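Adenosine monophosphate-protein transferase vopS (Vibrio parahaemolyticus, PDB 3LET) transfers AMP from ATP to a threonine of the host GTPases RhoA, Rac and Cdc42, blocking their downstream signalling and so actin assembly in infected cells. Local coordinates at residues Met126-Met129 against His130-Ala134; Met73-Asp77 against Ser78-Leu82; Lys195-Ala198 against Thr199-Lys202. All coordinates share one frame; numbering follows the deposited sequence.

Contact 1. Residues Met126-Met129 against His130-Ala134; sequences MEVM and HLKAA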
loop_
_atom_site.group_PDB
_atom_site.type_symbol
_atom_site.label_atom_id
_atom_site.label_comp_id
_atom_site.label_asym_id
_atom_site.label_seq_id
_atom_site.Cartn_x
_atom_site.Cartn_y
_atom_site.Cartn_z
ATOM N N MET A 126 12.702 3.079 8.346
ATOM C CA MET A 126 11.516 3.462 9.144
ATOM C C MET A 126 10.288 2.841 8.508
ATOM O O MET A 126 9.431 2.280 9.206
ATOM C CB MET A 126 11.336 4.987 9.207
ATOM C CG MET A 126 12.435 5.714 9.982
ATOM S SD MET A 126 12.430 5.254 11.714
ATOM C CE MET A 126 10.786 5.773 12.211
ATOM N N GLU A 127 10.220 2.899 7.192
ATOM C CA GLU A 127 9.056 2.322 6.508
ATOM C C GLU A 127 9.017 0.819 6.766
ATOM O O GLU A 127 7.973 0.268 7.123
ATOM C CB GLU A 127 9.112 2.604 5.014
ATOM C CG GLU A 127 7.918 2.021 4.227
ATOM C CD GLU A 127 6.577 2.728 4.504
ATOM O OE1 GLU A 127 6.527 3.659 5.330
ATOM O OE2 GLU A 127 5.556 2.341 3.873
ATOM N N VAL A 128 10.157 0.145 6.614
ATOM C CA VAL A 128 10.210 -1.300 6.871
ATOM C C VAL A 128 9.738 -1.618 8.301
ATOM O O VAL A 128 8.954 -2.539 8.509
ATOM C CB VAL A 128 11.644 -1.846 6.674
ATOM C CG1 VAL A 128 11.758 -3.292 7.221
ATOM C CG2 VAL A 128 12.042 -1.777 5.189
ATOM N N MET A 129 10.222 -0.865 9.288
ATOM C CA MET A 129 9.796 -1.084 10.663
ATOM C C MET A 129 8.271 -1.040 10.796
ATOM O O MET A 129 7.660 -1.827 11.535
ATOM C CB MET A 129 10.383 0.006 11.565
ATOM C CG MET A 129 11.800 -0.229 11.986
ATOM S SD MET A 129 12.306 0.996 13.216
ATOM C CE MET A 129 10.948 0.820 14.392
ATOM N N HIS A 130 7.665 -0.077 10.126
ATOM C CA HIS A 130 6.225 0.182 10.313
ATOM C C HIS A 130 5.386 -0.868 9.631
ATOM O O HIS A 130 4.349 -1.276 10.154
ATOM C CB HIS A 130 5.881 1.582 9.803
ATOM C CG HIS A 130 6.567 2.669 10.576
ATOM N ND1 HIS A 130 6.811 3.922 10.060
ATOM C CD2 HIS A 130 7.092 2.664 11.827
ATOM C CE1 HIS A 130 7.435 4.655 10.972
ATOM N NE2 HIS A 130 7.620 3.914 12.049
ATOM N N LEU A 131 5.829 -1.313 8.462
ATOM C CA LEU A 131 5.100 -2.372 7.764
ATOM C C LEU A 131 5.209 -3.637 8.595
ATOM O O LEU A 131 4.261 -4.414 8.709
ATOM C CB LEU A 131 5.703 -2.633 6.391
ATOM C CG LEU A 131 5.663 -1.380 5.503
ATOM C CD1 LEU A 131 6.223 -1.681 4.120
ATOM C CD2 LEU A 131 4.255 -0.834 5.375
ATOM N N LYS A 132 6.389 -3.886 9.151
ATOM C CA LYS A 132 6.577 -5.133 9.886
ATOM C C LYS A 132 5.797 -5.119 11.181
ATOM O O LYS A 132 5.406 -6.168 11.666
ATOM C CB LYS A 132 8.061 -5.376 10.195
ATOM C CG LYS A 132 8.794 -5.856 8.942
ATOM C CD LYS A 132 10.166 -6.391 9.287
ATOM C CE LYS A 132 10.723 -7.230 8.168
ATOM N NZ LYS A 132 12.063 -7.777 8.522
ATOM N N ALA A 133 5.612 -3.941 11.769
ATOM C CA ALA A 133 4.861 -3.865 13.025
ATOM C C ALA A 133 3.407 -4.252 12.730
ATOM O O ALA A 133 2.789 -4.991 13.500
ATOM C CB ALA A 133 4.945 -2.470 13.629
ATOM N N ALA A 134 2.864 -3.776 11.606
ATOM C CA ALA A 134 1.472 -4.120 11.267
ATOM C C ALA A 134 1.409 -5.602 10.944
ATOM O O ALA A 134 0.471 -6.296 11.334
ATOM C CB ALA A 134 0.966 -3.293 10.081
HETATM O O HOH W 1 5.759 4.866 7.571
#
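Met126 to Met129 and the five residues that follow them, His130 to Ala134, meet as successive turns of one helix, the long 113-139, so the contacts run mostly between residues three or four positions apart. The backbone ladder is largely regular: Leu131 N donates to Glu127 O at 3.0 Å, and like bonds run from His130 to Met126, from Lys132 to Val128 and from Ala133 to Met129.

His130 carries most of the side-chain contact. With CG anti to its carbonyl carbon (chi1 -64°), the imidazole folds back along the helix until Met126 O lies over one ring face, offset toward the rim. The Met126 chain, bent at both chi2 and chi3, curls its methyl to the ring, CE standing 3.7 Å from His130 NE2; an unbranched, flexible thioether can follow such a contour. At the ring edge, in plane, a water hydrogen-bonds to His130 ND1 at 2.9 Å and donates to Glu127 OE1 at 2.7 Å. This bridge spans two ionisable groups that do not touch, and the nearby carboxylate would tend to favour a protonated imidazole.

Glu127 OE2 is held by a hydrogen bond from outside, with Ser237 OG, while the same oxygen lies 3.7 Å from Leu131 CD2. Both oxygens of the buried carboxylate are thus hydrogen-bonded. Farther round, the extended Lys132 chain runs alongside Val128, CD being 4.1 Å from Val128 CG1: methylenes cover the valine while the ammonium leads away. Such i to i+4 side-chain pairing is typical of an alpha-helix, here a long one whose Glu127, Val128 and Leu131 pack on Leu82 of helix 77-86 in an all-helical fold.

Contact 2. Residues Met73-Asp77 against Ser78-Leu82; sequences MLETD and SGKNL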
loop_
_atom_site.group_PDB
_atom_site.type_symbol
_atom_site.label_atom_id
_atom_site.label_comp_id
_atom_site.label_asym_id
_atom_site.label_seq_id
_atom_site.Cartn_x
_atom_site.Cartn_y
_atom_site.Cartn_z
ATOM N N MET A 73 19.214 3.001 -4.498
ATOM C CA MET A 73 18.357 2.753 -3.332
ATOM C C MET A 73 17.745 1.341 -3.391
ATOM O O MET A 73 17.566 0.690 -2.369
ATOM C CB MET A 73 17.243 3.802 -3.244
ATOM C CG MET A 73 17.692 5.157 -2.683
ATOM S SD MET A 73 18.735 5.067 -1.194
ATOM C CE MET A 73 17.616 4.384 0.013
ATOM N N LEU A 74 17.397 0.870 -4.580
ATOM C CA LEU A 74 16.795 -0.464 -4.680
ATOM C C LEU A 74 17.795 -1.572 -4.322
ATOM O O LEU A 74 17.391 -2.696 -3.980
ATOM C CB LEU A 74 16.250 -0.686 -6.106
ATOM C CG LEU A 74 15.026 0.164 -6.449
ATOM C CD1 LEU A 74 14.793 0.174 -7.972
ATOM C CD2 LEU A 74 13.762 -0.366 -5.713
ATOM N N GLU A 75 19.102 -1.294 -4.418
ATOM C CA GLU A 75 20.073 -2.323 -4.059
ATOM C C GLU A 75 20.565 -2.229 -2.602
ATOM O O GLU A 75 21.376 -3.050 -2.181
ATOM C CB GLU A 75 21.271 -2.295 -5.008
ATOM C CG GLU A 75 20.905 -2.600 -6.449
ATOM C CD GLU A 75 20.109 -3.895 -6.596
ATOM O OE1 GLU A 75 20.544 -4.924 -6.033
ATOM O OE2 GLU A 75 19.053 -3.882 -7.273
ATOM N N THR A 76 20.113 -1.233 -1.846
ATOM C CA THR A 76 20.531 -1.138 -0.427
ATOM C C THR A 76 19.872 -2.252 0.382
ATOM O O THR A 76 18.878 -2.852 -0.055
ATOM C CB THR A 76 20.143 0.211 0.217
ATOM O OG1 THR A 76 18.726 0.378 0.175
ATOM C CG2 THR A 76 20.807 1.398 -0.529
ATOM N N ASP A 77 20.408 -2.533 1.566
ATOM C CA ASP A 77 19.789 -3.529 2.421
ATOM C C ASP A 77 18.314 -3.185 2.680
ATOM O O ASP A 77 17.442 -4.066 2.596
ATOM C CB ASP A 77 20.540 -3.629 3.749
ATOM C CG ASP A 77 21.817 -4.438 3.625
ATOM O OD1 ASP A 77 22.173 -4.812 2.479
ATOM O OD2 ASP A 77 22.453 -4.708 4.671
ATOM N N SER A 78 18.009 -1.933 3.015
ATOM C CA SER A 78 16.596 -1.591 3.288
ATOM C C SER A 78 15.748 -1.681 2.025
ATOM O O SER A 78 14.591 -2.076 2.078
ATOM C CB SER A 78 16.444 -0.205 3.929
ATOM O OG SER A 78 17.050 0.792 3.141
ATOM N N GLY A 79 16.329 -1.360 0.873
ATOM C CA GLY A 79 15.587 -1.493 -0.364
ATOM C C GLY A 79 15.241 -2.949 -0.643
ATOM O O GLY A 79 14.145 -3.267 -1.100
ATOM N N LYS A 80 16.174 -3.854 -0.376
ATOM C CA LYS A 80 15.876 -5.281 -0.506
ATOM C C LYS A 80 14.861 -5.760 0.535
ATOM O O LYS A 80 14.040 -6.608 0.234
ATOM C CB LYS A 80 17.173 -6.086 -0.382
ATOM C CG LYS A 80 18.074 -5.895 -1.620
ATOM C CD LYS A 80 19.398 -6.636 -1.403
ATOM C CE LYS A 80 20.344 -6.443 -2.566
ATOM N NZ LYS A 80 21.722 -6.911 -2.138
ATOM N N ASN A 81 14.921 -5.212 1.742
ATOM C CA ASN A 81 13.950 -5.563 2.781
ATOM C C ASN A 81 12.527 -5.177 2.316
ATOM O O ASN A 81 11.595 -5.926 2.515
ATOM C CB ASN A 81 14.262 -4.840 4.088
ATOM C CG ASN A 81 15.534 -5.329 4.753
ATOM O OD1 ASN A 81 16.035 -6.413 4.448
ATOM N ND2 ASN A 81 16.060 -4.525 5.679
ATOM N N LEU A 82 12.386 -4.012 1.687
ATOM C CA LEU A 82 11.083 -3.568 1.202
ATOM C C LEU A 82 10.666 -4.428 0.040
ATOM O O LEU A 82 9.503 -4.782 -0.096
ATOM C CB LEU A 82 11.112 -2.103 0.743
ATOM C CG LEU A 82 11.144 -1.096 1.885
ATOM C CD1 LEU A 82 11.551 0.297 1.343
ATOM C CD2 LEU A 82 9.756 -1.056 2.563
HETATM O O HOH W 2 14.835 -3.584 -4.037
HETATM O O HOH W 3 22.484 -4.472 -0.127
#
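Thr76 OG1 accepts from Gly79 N at 3.0 Å, an N-cap bond that starts helix 77-86 at the turn after helix 58-75. The same hydroxyl gives its proton to Met73 O, 2.8 Å from Thr76 OG1, and so ties the last turn of one helix to the first turn of the next. Threonine suits this place because its OG1, set between the backbone N and the carbonyl carbon (chi1 60°), can serve both helices at once. Ser78 OG adds a weak bond to the threonine oxygen.

Beyond the cap, Thr76 O receives Lys80 N at 2.9 Å with an N-H...O angle of 163°, and Asp77 O receives Asn81 N, opening the regular helical ladder. Gly79 passes close to the preceding helix: having no CB, it brings its CA against Met73 O in a C-H...O contact at 3.6 Å, and the two backbones come close there.

Waters complete the turn. One donates to Leu74 O and, weakly, to Gly79 O, bridging the helices. Another donates to Glu75 O and to Asp77 OD1, 2.6 Å away from it, and accepts from Lys80 NZ. The extended lysine chain crosses the bent Glu75 chain, Lys80 CE lying 3.8 Å from Glu75 OE1; the charged ends, with Lys80 NZ 4.5 Å from Glu75 OE1, are too far apart for a salt bridge but should still attract.

Outward, two helices pack on the corner. Thr76 and Ser78 touch helix 113-139 at Gln121, Phe124 and Asp125, whereas Leu74 reaches Val91 and Ala95 of helix 88-102, placing the junction of helices 58-75 and 77-86 against both neighbours.

Contact 3. Residues Lys195-Ala198 against Thr199-Lys202; sequences KEYA and TNGK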
loop_
_atom_site.group_PDB
_atom_site.type_symbol
_atom_site.label_atom_id
_atom_site.label_comp_id
_atom_site.label_asym_id
_atom_site.label_seq_id
_atom_site.Cartn_x
_atom_site.Cartn_y
_atom_site.Cartn_z
ATOM N N LYS A 195 -24.783 -6.681 -2.964
ATOM C CA LYS A 195 -25.535 -7.723 -3.667
ATOM C C LYS A 195 -24.770 -8.200 -4.879
ATOM O O LYS A 195 -24.717 -9.400 -5.187
ATOM C CB LYS A 195 -26.899 -7.186 -4.120
ATOM C CG LYS A 195 -27.841 -6.876 -2.952
ATOM C CD LYS A 195 -29.222 -6.499 -3.501
ATOM C CE LYS A 195 -30.005 -5.640 -2.546
ATOM N NZ LYS A 195 -30.465 -6.403 -1.368
ATOM N N GLU A 196 -24.214 -7.238 -5.599
ATOM C CA GLU A 196 -23.437 -7.546 -6.797
ATOM C C GLU A 196 -22.229 -8.465 -6.510
ATOM O O GLU A 196 -22.047 -9.485 -7.175
ATOM C CB GLU A 196 -22.982 -6.238 -7.457
ATOM C CG GLU A 196 -22.229 -6.460 -8.768
ATOM C CD GLU A 196 -21.840 -5.154 -9.451
ATOM O OE1 GLU A 196 -22.435 -4.099 -9.147
ATOM O OE2 GLU A 196 -20.943 -5.181 -10.308
ATOM N N TYR A 197 -21.397 -8.113 -5.530
ATOM C CA TYR A 197 -20.249 -8.969 -5.205
ATOM C C TYR A 197 -20.628 -10.248 -4.447
ATOM O O TYR A 197 -19.876 -11.217 -4.413
ATOM C CB TYR A 197 -19.177 -8.179 -4.438
ATOM C CG TYR A 197 -18.352 -7.355 -5.405
ATOM C CD1 TYR A 197 -18.903 -6.244 -6.040
ATOM C CD2 TYR A 197 -17.052 -7.720 -5.728
ATOM C CE1 TYR A 197 -18.164 -5.499 -6.955
ATOM C CE2 TYR A 197 -16.290 -6.971 -6.642
ATOM C CZ TYR A 197 -16.855 -5.858 -7.244
ATOM O OH TYR A 197 -16.123 -5.107 -8.152
ATOM N N ALA A 198 -21.799 -10.277 -3.846
ATOM C CA ALA A 198 -22.221 -11.515 -3.203
ATOM C C ALA A 198 -22.443 -12.604 -4.260
ATOM O O ALA A 198 -22.276 -13.796 -3.985
ATOM C CB ALA A 198 -23.495 -11.287 -2.409
ATOM N N THR A 199 -22.791 -12.180 -5.473
ATOM C CA THR A 199 -23.228 -13.110 -6.504
ATOM C C THR A 199 -22.335 -13.144 -7.746
ATOM O O THR A 199 -22.565 -13.959 -8.634
ATOM C CB THR A 199 -24.679 -12.768 -6.961
ATOM O OG1 THR A 199 -24.707 -11.476 -7.585
ATOM C CG2 THR A 199 -25.605 -12.739 -5.771
ATOM N N ASN A 200 -21.322 -12.286 -7.837
ATOM C CA ASN A 200 -20.604 -12.178 -9.110
ATOM C C ASN A 200 -19.407 -13.097 -9.234
ATOM O O ASN A 200 -18.754 -13.108 -10.270
ATOM C CB ASN A 200 -20.208 -10.729 -9.429
ATOM C CG ASN A 200 -19.142 -10.189 -8.506
ATOM O OD1 ASN A 200 -18.664 -10.881 -7.604
ATOM N ND2 ASN A 200 -18.762 -8.930 -8.721
ATOM N N GLY A 201 -19.134 -13.889 -8.203
ATOM C CA GLY A 201 -17.960 -14.752 -8.206
ATOM C C GLY A 201 -16.592 -14.072 -8.334
ATOM O O GLY A 201 -15.604 -14.719 -8.643
ATOM N N LYS A 202 -16.484 -12.775 -8.087
ATOM C CA LYS A 202 -15.181 -12.143 -8.291
ATOM C C LYS A 202 -14.207 -12.492 -7.165
ATOM O O LYS A 202 -14.555 -12.457 -5.993
ATOM C CB LYS A 202 -15.301 -10.620 -8.471
ATOM C CG LYS A 202 -15.309 -10.253 -9.952
ATOM C CD LYS A 202 -15.376 -8.764 -10.215
ATOM C CE LYS A 202 -15.487 -8.495 -11.712
ATOM N NZ LYS A 202 -15.413 -7.042 -12.047
HETATM O O HOH W 4 -19.959 -7.509 -10.995
HETATM O O HOH W 5 -24.072 -10.193 -9.593
#
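An Asx turn built on Asn200 follows the C-terminal end of helix 184-199 and brings the Asn200 side chain over Tyr197 and Lys202 beside it. Asn200 OD1 accepts from Lys202 N at 2.9 Å, the donor standing above the carbonyl plane of the amide. Gly201, between them, is the first residue to leave helical backbone angles and does so with positive phi (60°), a conformation that glycine adopts more readily than residues with a CB.

The other end of the amide faces the tyrosine. With CG between the backbone N and the carbonyl carbon (chi1 69°), Asn200 turns back toward the helix and sets ND2 over the centre of the Tyr197 ring, 3.5 Å above its plane. Ring and amide planes are 65° apart, so this is an amide nitrogen brought down on an aromatic face and not a flat stack. Asparagine fits because its short side chain offers an acceptor to the turn and an N-H group to the ring side. Lys202 adds aliphatic cover, its CD reaching Tyr197 CE2 at 4.1 Å.

At the helix end the bonding loosens: Thr199 N donates to Glu196 O at 3.3 Å and only weakly to Lys195 O. Thr199 OG1 lies 3.2 Å from Lys195 O, a proximity suited to a hydroxyl beside the late carbonyls of a helix, and a water links that hydroxyl to Glu196 O.

Around the turn, Tyr197 packs on Leu213 of helix 207-217 and Ile291 of helix 281-295, and Arg295 NH2 hydrogen-bonds to both Tyr197 O and Lys202 O. Glu196 OE2 forms a salt bridge with Arg216, and it also accepts from a water, 2.6 Å away, that in turn accepts from Asn200 ND2.

From the N terminus, the three contacts follow in series, none nested in or crossing another, and each joins adjoining segments without closing a long loop. Contact 2 comes first, turning the chain from helix 58-75 into helix 77-86. Contact 1 lies within helix 113-139 and meets contact 2 directly: Val128 CG2 packs 3.5 Å from Leu82 CG, which ties helix 77-86 to the long helix. Contact 3, where helix 184-199 gives way to a loop, lies on the opposite side of the chain's centre from both, its nearest atoms about 24 Å from contact 1, and belongs with helices 207-217 and 281-295.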